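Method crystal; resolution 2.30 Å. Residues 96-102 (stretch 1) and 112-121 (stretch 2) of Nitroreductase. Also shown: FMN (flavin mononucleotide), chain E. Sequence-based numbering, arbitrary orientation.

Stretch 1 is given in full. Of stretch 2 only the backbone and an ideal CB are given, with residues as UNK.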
# COMPACT_ATOMS: atom_id res chain seq x y z
N MSE B 96 -17.43 0.18 6.60
CA MSE B 96 -15.99 0.12 6.47
C MSE B 96 -15.59 -1.19 5.85
O MSE B 96 -16.33 -2.16 5.87
CB MSE B 96 -15.29 0.26 7.85
CG MSE B 96 -15.55 -0.88 8.83
SE MSE B 96 -14.60 -0.62 10.48
CE MSE B 96 -15.34 -2.12 11.47
N ILE B 97 -14.40 -1.21 5.29
CA ILE B 97 -13.85 -2.43 4.78
C ILE B 97 -12.74 -2.78 5.73
O ILE B 97 -11.84 -1.96 5.96
CB ILE B 97 -13.32 -2.27 3.38
CG1 ILE B 97 -14.52 -2.13 2.43
CG2 ILE B 97 -12.46 -3.46 3.02
CD1 ILE B 97 -14.15 -1.88 0.97
N VAL B 98 -12.84 -3.97 6.31
CA VAL B 98 -11.83 -4.51 7.22
C VAL B 98 -10.96 -5.46 6.44
O VAL B 98 -11.49 -6.32 5.74
CB VAL B 98 -12.50 -5.23 8.41
CG1 VAL B 98 -11.44 -5.85 9.34
CG2 VAL B 98 -13.41 -4.22 9.18
N VAL B 99 -9.63 -5.30 6.54
CA VAL B 99 -8.67 -6.14 5.83
C VAL B 99 -7.84 -6.96 6.81
O VAL B 99 -6.86 -6.48 7.36
CB VAL B 99 -7.73 -5.34 4.91
CG1 VAL B 99 -6.87 -6.30 4.09
CG2 VAL B 99 -8.51 -4.49 3.98
N PRO B 100 -8.28 -8.19 7.09
CA PRO B 100 -7.48 -9.04 7.96
C PRO B 100 -6.31 -9.63 7.17
O PRO B 100 -6.34 -9.69 5.95
CB PRO B 100 -8.47 -10.14 8.36
CG PRO B 100 -9.33 -10.26 7.17
CD PRO B 100 -9.55 -8.84 6.73
N ILE B 101 -5.28 -10.08 7.87
CA ILE B 101 -4.11 -10.60 7.18
C ILE B 101 -3.56 -11.83 7.89
O ILE B 101 -3.85 -12.06 9.07
CB ILE B 101 -2.99 -9.51 7.04
CG1 ILE B 101 -2.48 -9.03 8.38
CG2 ILE B 101 -3.45 -8.30 6.25
CD1 ILE B 101 -1.17 -8.24 8.23
N ASP B 102 -2.79 -12.61 7.14
CA ASP B 102 -2.14 -13.80 7.66
C ASP B 102 -0.87 -13.29 8.34
O ASP B 102 -0.02 -12.72 7.69
CB ASP B 102 -1.81 -14.76 6.51
CG ASP B 102 -1.23 -16.12 6.98
OD1 ASP B 102 -0.88 -16.27 8.16
OD2 ASP B 102 -1.14 -17.04 6.15
N UNK B 112 1.64 -5.75 1.41
CA UNK B 112 0.47 -6.12 0.63
C UNK B 112 -0.79 -5.49 1.19
O UNK B 112 -1.66 -5.03 0.43
CB UNK B 112 0.32 -7.64 0.58
N UNK B 113 -0.88 -5.46 2.52
CA UNK B 113 -2.04 -4.89 3.17
C UNK B 113 -2.20 -3.42 2.81
O UNK B 113 -3.32 -2.98 2.50
CB UNK B 113 -1.94 -5.06 4.69
N UNK B 114 -1.09 -2.67 2.85
CA UNK B 114 -1.10 -1.25 2.52
C UNK B 114 -1.40 -1.01 1.05
O UNK B 114 -2.06 -0.05 0.70
CB UNK B 114 0.24 -0.61 2.88
N UNK B 115 -0.90 -1.91 0.20
CA UNK B 115 -1.17 -1.84 -1.22
C UNK B 115 -2.66 -1.93 -1.47
O UNK B 115 -3.20 -1.20 -2.28
CB UNK B 115 -0.43 -2.95 -1.97
N UNK B 116 -3.33 -2.83 -0.76
CA UNK B 116 -4.74 -3.01 -0.97
C UNK B 116 -5.57 -1.85 -0.36
O UNK B 116 -6.54 -1.39 -0.99
CB UNK B 116 -5.17 -4.35 -0.37
N UNK B 117 -5.18 -1.38 0.83
CA UNK B 117 -5.94 -0.30 1.46
C UNK B 117 -5.88 0.97 0.63
O UNK B 117 -6.88 1.66 0.54
CB UNK B 117 -5.41 -0.03 2.87
N UNK B 118 -4.74 1.26 0.02
CA UNK B 118 -4.61 2.43 -0.87
C UNK B 118 -5.47 2.21 -2.11
O UNK B 118 -6.13 3.13 -2.58
CB UNK B 118 -3.15 2.67 -1.26
N UNK B 119 -5.50 0.99 -2.64
CA UNK B 119 -6.35 0.73 -3.81
C UNK B 119 -7.82 1.03 -3.47
O UNK B 119 -8.55 1.65 -4.26
CB UNK B 119 -6.19 -0.72 -4.28
N UNK B 120 -8.25 0.62 -2.27
CA UNK B 120 -9.59 0.94 -1.80
C UNK B 120 -9.80 2.46 -1.75
O UNK B 120 -10.77 2.99 -2.31
CB UNK B 120 -9.83 0.32 -0.42
N UNK B 121 -8.88 3.16 -1.08
CA UNK B 121 -9.04 4.60 -0.87
C UNK B 121 -9.12 5.34 -2.19
O UNK B 121 -9.98 6.21 -2.37
CB UNK B 121 -7.89 5.15 -0.03
N1 FMN E . 7.75 -9.63 -8.88
C2 FMN E . 9.05 -9.87 -9.30
O2 FMN E . 9.25 -10.35 -10.43
N3 FMN E . 10.11 -9.58 -8.45
C4 FMN E . 9.85 -9.05 -7.19
O4 FMN E . 10.82 -8.80 -6.45
C4A FMN E . 8.51 -8.81 -6.76
N5 FMN E . 8.21 -8.28 -5.52
C5A FMN E . 6.92 -7.82 -5.24
C6 FMN E . 6.68 -7.06 -4.08
C7 FMN E . 5.41 -6.57 -3.77
C7M FMN E . 5.18 -5.76 -2.53
C8 FMN E . 4.38 -6.86 -4.63
C8M FMN E . 3.01 -6.35 -4.34
C9 FMN E . 4.60 -7.61 -5.79
C9A FMN E . 5.86 -8.10 -6.12
N10 FMN E . 6.13 -8.88 -7.27
C10 FMN E . 7.46 -9.11 -7.64
C1' FMN E . 5.09 -9.10 -8.33
C2' FMN E . 3.99 -10.07 -7.94
O2' FMN E . 4.35 -11.37 -8.36
C3' FMN E . 2.66 -9.68 -8.63
O3' FMN E . 2.10 -8.50 -8.06
C4' FMN E . 1.64 -10.80 -8.54
O4' FMN E . 2.14 -11.93 -9.24
C5' FMN E . 0.27 -10.37 -9.06
O5' FMN E . 0.35 -10.19 -10.45
P FMN E . -0.01 -8.82 -11.11
O1P FMN E . 0.52 -8.97 -12.52
O2P FMN E . 0.77 -7.68 -10.50
O3P FMN E . -1.51 -8.64 -11.06

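Stretch 2 is a helix running nearly antiparallel to the strand of residues 96-101, at 166° and 9.7 Å between axes. The strand turns Ile-97, Val-99 and Ile-101 toward it, so it offers a row of hydrocarbon and no side-chain donor or acceptor.

Position 112 points its CB sideways, with nothing of the strand within 5.5 Å. Many residues would fit, polar ones included. It is Asp-112, whose OD1 lies 3.8 Å from C8M of the flavin and whose carboxylate is hydrogen-bonded elsewhere in the structure.

At 113 the CB points toward the strand, 3.9 Å from Ile-101 CG2 and 5.1 Å from Val-99 CG1. With a methyl group already so near, a compact apolar side chain such as alanine, cysteine or valine is a reasonable expectation. The residue is Cys-113: its CB makes the 3.9 Å contact with Ile-101 CG2, while SG, at chi1 t, reaches 4.3 Å from Val-99 CG1.

Positions 114 and 115 are out of the strand's reach, and their helical angles exclude little. Gly-114 has no side chain to place. At 115 the visible flavin suggests something able to extend to its dimethylbenzene edge; Ile-115 does so, its CD1 3.3 Å from C8M.

Position 116 again points toward the strand, but its CB is 5.2 Å from Val-99 CG1. That gap calls for a longer apolar chain: leucine, methionine or isoleucine. Leu-116 fills it, bringing CD2 to 3.5 Å from Val-99 CG2.

At 117 the CB points sideways and has no strand atom within 5.5 Å, so the backbone permits many types; a side chain bending to the strand would meet valine methyls and should be apolar or weakly polar. Cys-117, with chi1 m, swings SG to 3.8 Å from Val-99 CG2.

Positions 118 and 119 are out of the strand's reach, so stretch 1 imposes no choice. Gln-118 uses its NE2 in a hydrogen bond elsewhere. Thr-119 turns its hydroxyl back along the helix, OG1 donating to Ile-115 O at 2.8 Å, a common way for threonine to satisfy itself within a helix.

Position 120 points toward the strand near Ile-97, whose CD1 is 5.0 Å from the ideal CB. An extended aliphatic chain, isoleucine, leucine or methionine, would close the distance. In Ile-120 (chi1 m, chi2 t), CD1 packs 3.5 Å from Ile-97 CG2 and 4.3 Å from Val-99 CG2, bridging two strand residues.

Position 121 is out of reach and unconstrained by the strand; Ala-121 simply suits the helix.

Stretch 2 (112-121) DCGILCQTIA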
# COMPACT_ATOMS: atom_id res chain seq x y z
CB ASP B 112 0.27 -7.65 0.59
CG ASP B 112 1.39 -8.38 -0.16
OD1 ASP B 112 2.13 -7.76 -0.94
OD2 ASP B 112 1.52 -9.60 0.02
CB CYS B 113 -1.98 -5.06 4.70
SG CYS B 113 -3.41 -4.31 5.58
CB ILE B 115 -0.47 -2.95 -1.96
CG1 ILE B 115 1.03 -2.66 -1.98
CG2 ILE B 115 -1.05 -3.09 -3.38
CD1 ILE B 115 1.90 -3.69 -2.69
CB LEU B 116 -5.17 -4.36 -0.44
CG LEU B 116 -6.63 -4.83 -0.54
CD1 LEU B 116 -6.69 -6.33 -0.61
CD2 LEU B 116 -7.46 -4.28 0.66
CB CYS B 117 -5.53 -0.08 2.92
SG CYS B 117 -6.12 -1.49 3.93
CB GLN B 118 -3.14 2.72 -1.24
CG GLN B 118 -2.92 3.89 -2.19
CD GLN B 118 -3.35 5.25 -1.66
OE1 GLN B 118 -4.08 5.35 -0.70
NE2 GLN B 118 -2.90 6.32 -2.31
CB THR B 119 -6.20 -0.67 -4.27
OG1 THR B 119 -4.82 -0.92 -4.54
CG2 THR B 119 -7.04 -0.91 -5.53
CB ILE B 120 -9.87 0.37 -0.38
CG1 ILE B 120 -9.87 -1.16 -0.40
CG2 ILE B 120 -11.20 0.94 0.15
CD1 ILE B 120 -10.10 -1.85 0.92
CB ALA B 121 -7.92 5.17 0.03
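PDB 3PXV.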